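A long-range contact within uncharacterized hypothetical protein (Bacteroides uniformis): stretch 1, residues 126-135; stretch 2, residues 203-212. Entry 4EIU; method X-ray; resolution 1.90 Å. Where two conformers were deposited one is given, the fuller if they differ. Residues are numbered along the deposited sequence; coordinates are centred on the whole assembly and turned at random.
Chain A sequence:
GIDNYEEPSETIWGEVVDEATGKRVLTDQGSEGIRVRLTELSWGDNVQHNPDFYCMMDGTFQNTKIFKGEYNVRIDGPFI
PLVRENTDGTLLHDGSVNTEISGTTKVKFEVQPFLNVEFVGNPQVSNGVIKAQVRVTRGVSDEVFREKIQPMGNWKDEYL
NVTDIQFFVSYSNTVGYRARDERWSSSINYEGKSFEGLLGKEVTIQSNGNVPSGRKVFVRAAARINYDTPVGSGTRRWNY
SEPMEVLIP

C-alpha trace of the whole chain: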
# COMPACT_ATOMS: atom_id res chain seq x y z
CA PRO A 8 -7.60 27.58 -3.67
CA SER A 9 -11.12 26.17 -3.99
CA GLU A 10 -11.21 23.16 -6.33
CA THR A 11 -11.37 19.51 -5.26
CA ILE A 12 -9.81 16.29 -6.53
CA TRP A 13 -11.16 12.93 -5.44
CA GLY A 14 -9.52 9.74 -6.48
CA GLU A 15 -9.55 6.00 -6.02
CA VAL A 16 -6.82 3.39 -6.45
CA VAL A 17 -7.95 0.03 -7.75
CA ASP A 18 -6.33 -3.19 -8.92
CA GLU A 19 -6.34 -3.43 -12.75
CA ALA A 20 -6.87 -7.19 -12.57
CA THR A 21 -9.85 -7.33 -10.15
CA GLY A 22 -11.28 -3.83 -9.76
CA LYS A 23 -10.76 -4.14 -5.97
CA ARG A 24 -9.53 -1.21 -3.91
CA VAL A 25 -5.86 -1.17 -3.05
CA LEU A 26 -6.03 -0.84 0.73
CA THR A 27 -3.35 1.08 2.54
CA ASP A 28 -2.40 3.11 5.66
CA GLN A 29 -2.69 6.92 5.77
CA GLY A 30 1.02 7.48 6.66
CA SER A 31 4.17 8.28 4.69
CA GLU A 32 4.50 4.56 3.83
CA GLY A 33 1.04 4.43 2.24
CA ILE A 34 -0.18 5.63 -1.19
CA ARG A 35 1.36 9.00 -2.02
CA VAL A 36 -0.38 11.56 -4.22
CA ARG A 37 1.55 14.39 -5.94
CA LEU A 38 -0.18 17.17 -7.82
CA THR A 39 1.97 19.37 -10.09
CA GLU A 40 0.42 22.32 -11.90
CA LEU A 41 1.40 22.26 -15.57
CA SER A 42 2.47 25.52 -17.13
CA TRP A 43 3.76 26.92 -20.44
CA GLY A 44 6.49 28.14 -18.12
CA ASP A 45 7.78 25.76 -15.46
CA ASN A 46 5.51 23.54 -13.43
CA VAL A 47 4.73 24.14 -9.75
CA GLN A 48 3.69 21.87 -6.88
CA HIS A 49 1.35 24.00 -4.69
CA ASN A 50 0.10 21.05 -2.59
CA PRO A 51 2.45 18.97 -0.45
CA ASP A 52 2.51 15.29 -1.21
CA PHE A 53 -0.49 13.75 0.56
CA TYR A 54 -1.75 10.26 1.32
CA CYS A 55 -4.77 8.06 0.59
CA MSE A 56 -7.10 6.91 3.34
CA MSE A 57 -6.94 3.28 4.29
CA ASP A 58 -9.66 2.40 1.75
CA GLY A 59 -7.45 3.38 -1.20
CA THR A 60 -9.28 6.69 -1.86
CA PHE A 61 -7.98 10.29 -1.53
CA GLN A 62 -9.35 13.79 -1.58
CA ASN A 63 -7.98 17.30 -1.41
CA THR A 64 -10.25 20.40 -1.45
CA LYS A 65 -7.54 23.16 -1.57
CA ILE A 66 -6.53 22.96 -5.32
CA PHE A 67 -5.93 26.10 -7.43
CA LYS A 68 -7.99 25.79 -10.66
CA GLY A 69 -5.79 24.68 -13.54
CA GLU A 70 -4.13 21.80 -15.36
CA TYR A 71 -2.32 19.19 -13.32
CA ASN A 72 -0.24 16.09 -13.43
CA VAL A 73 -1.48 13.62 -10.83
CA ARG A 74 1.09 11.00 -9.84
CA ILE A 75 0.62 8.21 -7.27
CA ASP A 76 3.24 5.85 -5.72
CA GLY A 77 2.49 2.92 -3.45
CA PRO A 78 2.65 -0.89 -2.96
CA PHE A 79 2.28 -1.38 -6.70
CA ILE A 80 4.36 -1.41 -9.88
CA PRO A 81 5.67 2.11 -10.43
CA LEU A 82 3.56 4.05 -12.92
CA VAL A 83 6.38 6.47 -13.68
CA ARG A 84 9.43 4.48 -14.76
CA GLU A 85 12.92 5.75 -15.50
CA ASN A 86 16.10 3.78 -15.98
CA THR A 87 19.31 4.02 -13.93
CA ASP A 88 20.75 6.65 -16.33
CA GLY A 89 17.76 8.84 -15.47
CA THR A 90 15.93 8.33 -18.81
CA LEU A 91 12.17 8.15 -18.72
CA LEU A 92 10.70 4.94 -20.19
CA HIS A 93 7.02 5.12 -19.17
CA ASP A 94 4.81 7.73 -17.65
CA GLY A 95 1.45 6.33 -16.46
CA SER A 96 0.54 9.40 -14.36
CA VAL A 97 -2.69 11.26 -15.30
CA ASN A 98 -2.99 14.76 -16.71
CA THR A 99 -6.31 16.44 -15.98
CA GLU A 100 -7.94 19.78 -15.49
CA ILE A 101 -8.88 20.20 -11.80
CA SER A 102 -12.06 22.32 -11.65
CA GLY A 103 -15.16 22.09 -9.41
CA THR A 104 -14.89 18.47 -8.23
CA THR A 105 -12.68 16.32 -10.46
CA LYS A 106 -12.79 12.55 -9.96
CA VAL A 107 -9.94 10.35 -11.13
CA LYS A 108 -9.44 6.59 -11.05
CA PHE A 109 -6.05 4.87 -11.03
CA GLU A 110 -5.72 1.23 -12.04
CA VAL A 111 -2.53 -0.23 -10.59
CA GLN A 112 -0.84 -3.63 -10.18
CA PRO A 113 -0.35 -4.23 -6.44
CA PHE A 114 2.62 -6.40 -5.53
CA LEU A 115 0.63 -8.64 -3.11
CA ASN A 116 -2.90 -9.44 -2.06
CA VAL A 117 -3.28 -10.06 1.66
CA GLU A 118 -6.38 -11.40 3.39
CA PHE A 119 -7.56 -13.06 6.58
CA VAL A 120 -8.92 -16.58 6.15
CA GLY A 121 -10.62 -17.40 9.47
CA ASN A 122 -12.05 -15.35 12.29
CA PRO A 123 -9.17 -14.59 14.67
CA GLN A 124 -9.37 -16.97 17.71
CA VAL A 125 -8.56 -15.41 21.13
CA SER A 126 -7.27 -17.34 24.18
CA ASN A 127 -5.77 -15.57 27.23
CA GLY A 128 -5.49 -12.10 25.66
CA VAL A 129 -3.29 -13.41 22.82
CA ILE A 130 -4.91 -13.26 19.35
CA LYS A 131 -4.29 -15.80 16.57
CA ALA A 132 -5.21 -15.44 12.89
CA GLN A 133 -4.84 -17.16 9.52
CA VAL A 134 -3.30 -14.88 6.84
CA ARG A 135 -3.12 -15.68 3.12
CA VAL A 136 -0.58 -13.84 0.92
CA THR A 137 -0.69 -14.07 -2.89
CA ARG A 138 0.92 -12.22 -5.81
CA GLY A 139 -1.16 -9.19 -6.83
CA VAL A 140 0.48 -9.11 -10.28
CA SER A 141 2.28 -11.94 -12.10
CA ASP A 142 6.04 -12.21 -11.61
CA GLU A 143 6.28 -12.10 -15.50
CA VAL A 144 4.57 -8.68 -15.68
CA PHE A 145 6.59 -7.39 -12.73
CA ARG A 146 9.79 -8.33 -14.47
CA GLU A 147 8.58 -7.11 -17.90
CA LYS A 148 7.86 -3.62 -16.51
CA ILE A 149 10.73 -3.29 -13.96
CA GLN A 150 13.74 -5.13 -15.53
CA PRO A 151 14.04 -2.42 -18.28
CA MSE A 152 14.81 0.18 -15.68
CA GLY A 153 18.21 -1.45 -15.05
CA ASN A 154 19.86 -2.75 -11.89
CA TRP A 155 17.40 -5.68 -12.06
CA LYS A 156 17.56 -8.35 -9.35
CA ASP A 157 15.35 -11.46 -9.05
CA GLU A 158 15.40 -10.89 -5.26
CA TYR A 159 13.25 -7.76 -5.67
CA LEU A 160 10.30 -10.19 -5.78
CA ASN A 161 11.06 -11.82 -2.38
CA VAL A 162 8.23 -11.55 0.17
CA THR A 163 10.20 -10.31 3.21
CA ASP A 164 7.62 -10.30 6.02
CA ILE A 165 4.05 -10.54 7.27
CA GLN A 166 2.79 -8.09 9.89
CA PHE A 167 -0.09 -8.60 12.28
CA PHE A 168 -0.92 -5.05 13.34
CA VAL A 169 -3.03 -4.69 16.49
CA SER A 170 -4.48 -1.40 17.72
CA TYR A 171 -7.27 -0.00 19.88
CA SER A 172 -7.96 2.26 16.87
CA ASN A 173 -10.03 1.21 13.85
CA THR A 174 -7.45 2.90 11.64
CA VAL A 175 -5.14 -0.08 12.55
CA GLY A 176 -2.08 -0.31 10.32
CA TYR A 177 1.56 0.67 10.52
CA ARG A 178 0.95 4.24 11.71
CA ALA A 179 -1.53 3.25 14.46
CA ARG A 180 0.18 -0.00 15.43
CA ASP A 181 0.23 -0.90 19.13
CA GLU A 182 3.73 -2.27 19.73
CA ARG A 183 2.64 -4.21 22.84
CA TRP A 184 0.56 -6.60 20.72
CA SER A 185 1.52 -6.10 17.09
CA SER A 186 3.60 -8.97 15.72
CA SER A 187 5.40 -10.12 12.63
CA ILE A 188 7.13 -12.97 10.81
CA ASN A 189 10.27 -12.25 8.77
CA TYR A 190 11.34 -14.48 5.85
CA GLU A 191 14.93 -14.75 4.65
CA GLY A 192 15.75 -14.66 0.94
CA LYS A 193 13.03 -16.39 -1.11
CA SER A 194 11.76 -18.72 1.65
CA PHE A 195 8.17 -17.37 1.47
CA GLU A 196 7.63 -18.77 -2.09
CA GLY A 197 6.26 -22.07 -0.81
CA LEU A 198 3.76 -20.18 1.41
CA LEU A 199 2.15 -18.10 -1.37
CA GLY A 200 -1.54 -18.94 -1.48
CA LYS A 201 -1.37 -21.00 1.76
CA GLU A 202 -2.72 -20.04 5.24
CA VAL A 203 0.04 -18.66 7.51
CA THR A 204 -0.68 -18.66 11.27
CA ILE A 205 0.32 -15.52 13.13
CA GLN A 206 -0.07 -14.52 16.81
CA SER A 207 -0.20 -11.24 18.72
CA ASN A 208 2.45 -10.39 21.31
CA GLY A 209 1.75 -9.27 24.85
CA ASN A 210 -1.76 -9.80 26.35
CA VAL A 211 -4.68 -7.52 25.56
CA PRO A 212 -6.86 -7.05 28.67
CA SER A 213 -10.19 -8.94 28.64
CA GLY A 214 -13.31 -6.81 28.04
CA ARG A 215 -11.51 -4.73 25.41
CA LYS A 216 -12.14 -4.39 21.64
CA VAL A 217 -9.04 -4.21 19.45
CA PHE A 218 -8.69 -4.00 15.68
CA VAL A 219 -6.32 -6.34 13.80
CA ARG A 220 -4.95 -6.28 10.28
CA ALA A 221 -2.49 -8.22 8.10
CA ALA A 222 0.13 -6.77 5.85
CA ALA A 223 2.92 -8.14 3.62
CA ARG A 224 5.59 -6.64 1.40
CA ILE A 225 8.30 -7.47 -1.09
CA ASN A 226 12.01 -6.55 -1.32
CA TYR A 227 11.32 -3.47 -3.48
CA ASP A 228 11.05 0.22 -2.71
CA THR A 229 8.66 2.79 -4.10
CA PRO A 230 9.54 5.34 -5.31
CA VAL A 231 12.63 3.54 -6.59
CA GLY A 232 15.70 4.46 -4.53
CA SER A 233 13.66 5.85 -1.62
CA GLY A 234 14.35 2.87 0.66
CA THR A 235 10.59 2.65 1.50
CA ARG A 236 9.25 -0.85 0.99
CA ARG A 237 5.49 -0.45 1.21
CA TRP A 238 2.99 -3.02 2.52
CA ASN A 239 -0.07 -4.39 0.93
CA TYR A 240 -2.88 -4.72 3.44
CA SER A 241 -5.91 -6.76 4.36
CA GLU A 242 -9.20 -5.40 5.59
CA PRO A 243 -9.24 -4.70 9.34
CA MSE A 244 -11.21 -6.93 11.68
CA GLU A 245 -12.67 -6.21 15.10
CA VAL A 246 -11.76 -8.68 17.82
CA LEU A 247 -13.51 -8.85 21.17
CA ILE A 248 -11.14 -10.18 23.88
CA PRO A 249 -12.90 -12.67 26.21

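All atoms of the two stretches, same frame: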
# COMPACT_ATOMS: atom_id res chain seq x y z
N SER A 126 -7.41 -16.52 22.97
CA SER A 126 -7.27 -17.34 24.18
C SER A 126 -6.19 -16.72 25.07
O SER A 126 -5.03 -16.64 24.67
CB SER A 126 -6.92 -18.79 23.84
N ASN A 127 -6.61 -16.28 26.26
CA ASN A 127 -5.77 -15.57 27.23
C ASN A 127 -5.15 -14.24 26.78
O ASN A 127 -3.97 -13.96 27.03
CB ASN A 127 -4.69 -16.50 27.81
CG ASN A 127 -4.52 -16.30 29.32
OD1 ASN A 127 -5.28 -16.87 30.12
ND2 ASN A 127 -3.56 -15.45 29.73
N GLY A 128 -5.96 -13.42 26.10
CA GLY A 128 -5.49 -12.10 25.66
C GLY A 128 -4.46 -12.09 24.53
O GLY A 128 -3.97 -11.01 24.13
N VAL A 129 -4.11 -13.28 24.02
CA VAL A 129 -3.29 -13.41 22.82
C VAL A 129 -4.25 -13.76 21.68
O VAL A 129 -5.14 -14.60 21.84
CB VAL A 129 -2.15 -14.47 22.98
CG1 VAL A 129 -1.33 -14.19 24.23
CG2 VAL A 129 -2.69 -15.90 23.02
N ILE A 130 -4.08 -13.07 20.55
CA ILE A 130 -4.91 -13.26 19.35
C ILE A 130 -4.15 -14.05 18.28
O ILE A 130 -2.93 -13.87 18.11
CB ILE A 130 -5.34 -11.92 18.72
CG1 ILE A 130 -5.86 -10.95 19.78
CG2 ILE A 130 -6.40 -12.16 17.64
CD1 ILE A 130 -6.25 -9.60 19.21
N LYS A 131 -4.88 -14.89 17.55
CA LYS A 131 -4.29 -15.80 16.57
C LYS A 131 -5.16 -15.80 15.32
O LYS A 131 -6.37 -16.01 15.42
CB LYS A 131 -4.22 -17.22 17.14
CG LYS A 131 -3.79 -18.31 16.16
CD LYS A 131 -3.70 -19.65 16.89
CE LYS A 131 -3.59 -20.82 15.93
NZ LYS A 131 -3.43 -22.12 16.64
N ALA A 132 -4.52 -15.60 14.17
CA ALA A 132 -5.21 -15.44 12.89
C ALA A 132 -4.54 -16.25 11.80
O ALA A 132 -3.35 -16.56 11.89
CB ALA A 132 -5.21 -13.96 12.50
N GLN A 133 -5.32 -16.56 10.76
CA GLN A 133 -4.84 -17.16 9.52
C GLN A 133 -4.75 -16.09 8.43
O GLN A 133 -5.76 -15.44 8.10
CB GLN A 133 -5.78 -18.29 9.08
CG GLN A 133 -5.95 -19.39 10.12
CD GLN A 133 -4.67 -20.19 10.32
OE1 GLN A 133 -3.91 -19.96 11.26
NE2 GLN A 133 -4.42 -21.12 9.41
N VAL A 134 -3.55 -15.88 7.89
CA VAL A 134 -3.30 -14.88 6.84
C VAL A 134 -2.93 -15.58 5.54
O VAL A 134 -2.13 -16.53 5.55
CB VAL A 134 -2.16 -13.90 7.22
CG1 VAL A 134 -1.89 -12.92 6.08
CG2 VAL A 134 -2.53 -13.10 8.47
N ARG A 135 -3.49 -15.12 4.42
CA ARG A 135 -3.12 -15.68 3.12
C ARG A 135 -2.51 -14.59 2.24
O ARG A 135 -3.18 -13.62 1.91
CB ARG A 135 -4.31 -16.34 2.43
CG ARG A 135 -3.91 -17.03 1.13
CD ARG A 135 -5.08 -17.24 0.19
NE ARG A 135 -5.81 -18.41 0.58
CZ ARG A 135 -7.08 -18.49 0.98
NH1 ARG A 135 -7.89 -17.44 1.04
NH2 ARG A 135 -7.55 -19.67 1.32
N VAL A 203 -1.05 -18.84 6.55
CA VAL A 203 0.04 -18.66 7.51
C VAL A 203 -0.58 -18.25 8.86
O VAL A 203 -1.39 -17.32 8.94
CB VAL A 203 1.03 -17.57 7.03
CG1 VAL A 203 2.11 -17.30 8.08
CG2 VAL A 203 1.65 -17.93 5.68
N THR A 204 -0.22 -18.97 9.92
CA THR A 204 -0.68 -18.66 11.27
C THR A 204 0.22 -17.59 11.86
O THR A 204 1.45 -17.73 11.82
CB THR A 204 -0.60 -19.86 12.19
OG1 THR A 204 -1.32 -20.95 11.60
CG2 THR A 204 -1.20 -19.52 13.57
N ILE A 205 -0.40 -16.55 12.40
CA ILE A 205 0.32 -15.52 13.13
C ILE A 205 -0.40 -15.18 14.45
O ILE A 205 -1.63 -15.32 14.53
CB ILE A 205 0.54 -14.29 12.23
CG1 ILE A 205 1.48 -13.29 12.91
CG2 ILE A 205 -0.79 -13.68 11.81
CD1 ILE A 205 2.16 -12.35 11.94
N GLN A 206 0.37 -14.75 15.45
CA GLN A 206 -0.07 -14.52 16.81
C GLN A 206 0.37 -13.17 17.32
O GLN A 206 1.52 -12.76 17.09
CB GLN A 206 0.54 -15.57 17.74
CG GLN A 206 -0.42 -16.65 18.16
CD GLN A 206 0.14 -17.48 19.29
OE1 GLN A 206 0.68 -18.54 19.06
NE2 GLN A 206 0.04 -16.99 20.52
N SER A 207 -0.53 -12.50 18.05
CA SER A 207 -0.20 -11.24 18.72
C SER A 207 0.88 -11.48 19.78
O SER A 207 1.13 -12.61 20.18
CB SER A 207 -1.46 -10.61 19.36
OG SER A 207 -1.88 -11.31 20.53
N ASN A 208 1.55 -10.40 20.17
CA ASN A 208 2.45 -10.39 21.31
C ASN A 208 1.66 -9.90 22.51
O ASN A 208 0.45 -9.56 22.38
CB ASN A 208 3.64 -9.46 21.06
CG ASN A 208 4.67 -10.07 20.14
OD1 ASN A 208 5.18 -11.15 20.40
ND2 ASN A 208 4.98 -9.38 19.06
N GLY A 209 2.33 -9.85 23.67
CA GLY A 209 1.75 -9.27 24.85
C GLY A 209 0.38 -10.07 25.13
O GLY A 209 0.14 -11.25 24.65
N ASN A 210 -0.44 -9.32 25.93
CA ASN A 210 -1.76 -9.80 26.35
C ASN A 210 -2.69 -8.62 26.42
O ASN A 210 -2.48 -7.70 27.22
CB ASN A 210 -1.66 -10.48 27.71
CG ASN A 210 -0.74 -11.69 27.67
OD1 ASN A 210 0.47 -11.50 28.12
ND2 ASN A 210 -1.29 -12.77 26.87
N VAL A 211 -3.70 -8.60 25.55
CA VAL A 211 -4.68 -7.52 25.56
C VAL A 211 -5.67 -7.80 26.68
O VAL A 211 -6.16 -8.93 26.79
CB VAL A 211 -5.43 -7.39 24.22
CG1 VAL A 211 -6.36 -6.16 24.25
CG2 VAL A 211 -4.43 -7.29 23.06
N PRO A 212 -5.96 -6.79 27.53
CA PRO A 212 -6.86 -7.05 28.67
C PRO A 212 -8.26 -7.48 28.22
O PRO A 212 -8.79 -6.95 27.24
CB PRO A 212 -6.92 -5.71 29.40
CG PRO A 212 -5.76 -4.93 28.90
CD PRO A 212 -5.55 -5.38 27.48

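A serine side chain can stand in for a backbone carbonyl where a β-ladder ends, and the pairing of residues 126-135 with 203-212 shows how. At Ile-130 the amide does not meet a main-chain oxygen; Ile-130 N donates instead to Ser-207 OG at 2.8 Å, while Ser-207 N returns a bond to Ile-130 O, also 2.8 Å. The p rotamer of Ser-207 and a CA-to-CB bond directed toward the partner place the hydroxyl there, so the pairing persists as the second stretch leaves its strand.

Before this point the ladder is regular and antiparallel. Val-134 N reaches Val-203 O at 2.8 Å and Val-203 N reaches Val-134 O at 2.7 Å; Ala-132 N to Ile-205 O (2.9 Å) and Ile-205 N to Ala-132 O (3.0 Å) repeat the pattern. Side chains alternate between two faces. Ala-132, Val-134, Val-203 and Ile-205 share the buried one, where Val-134 CG2 packs against Ile-205 CG2 at 3.8 Å; apolar residues suit this buried face. The other face carries Lys-131, Gln-133, Thr-204 and Gln-206, more open to solvent. Here Thr-204 OG1 donates to Gln-133 OE1 at 2.8 Å, the glutamine bending through two m torsions to bring its amide across, and the extended Lys-131 lays its aliphatic part along the threonine, CE to CG2 3.6 Å.

Beyond the serine, contact continues through the type I' turn from Ser-126 to Val-129. Val-211 N donates to Gly-128 O at 2.8 Å, and Asn-210 ND2 to Asn-127 O at 2.9 Å, its side chain reaching back to the turn. Gly-128 is buried with positive phi, which favours glycine, and an ideal CB would lie 2.8 Å from Val-211 O, a clash. At this point, then, the absence of a side chain lets the two segments lie close.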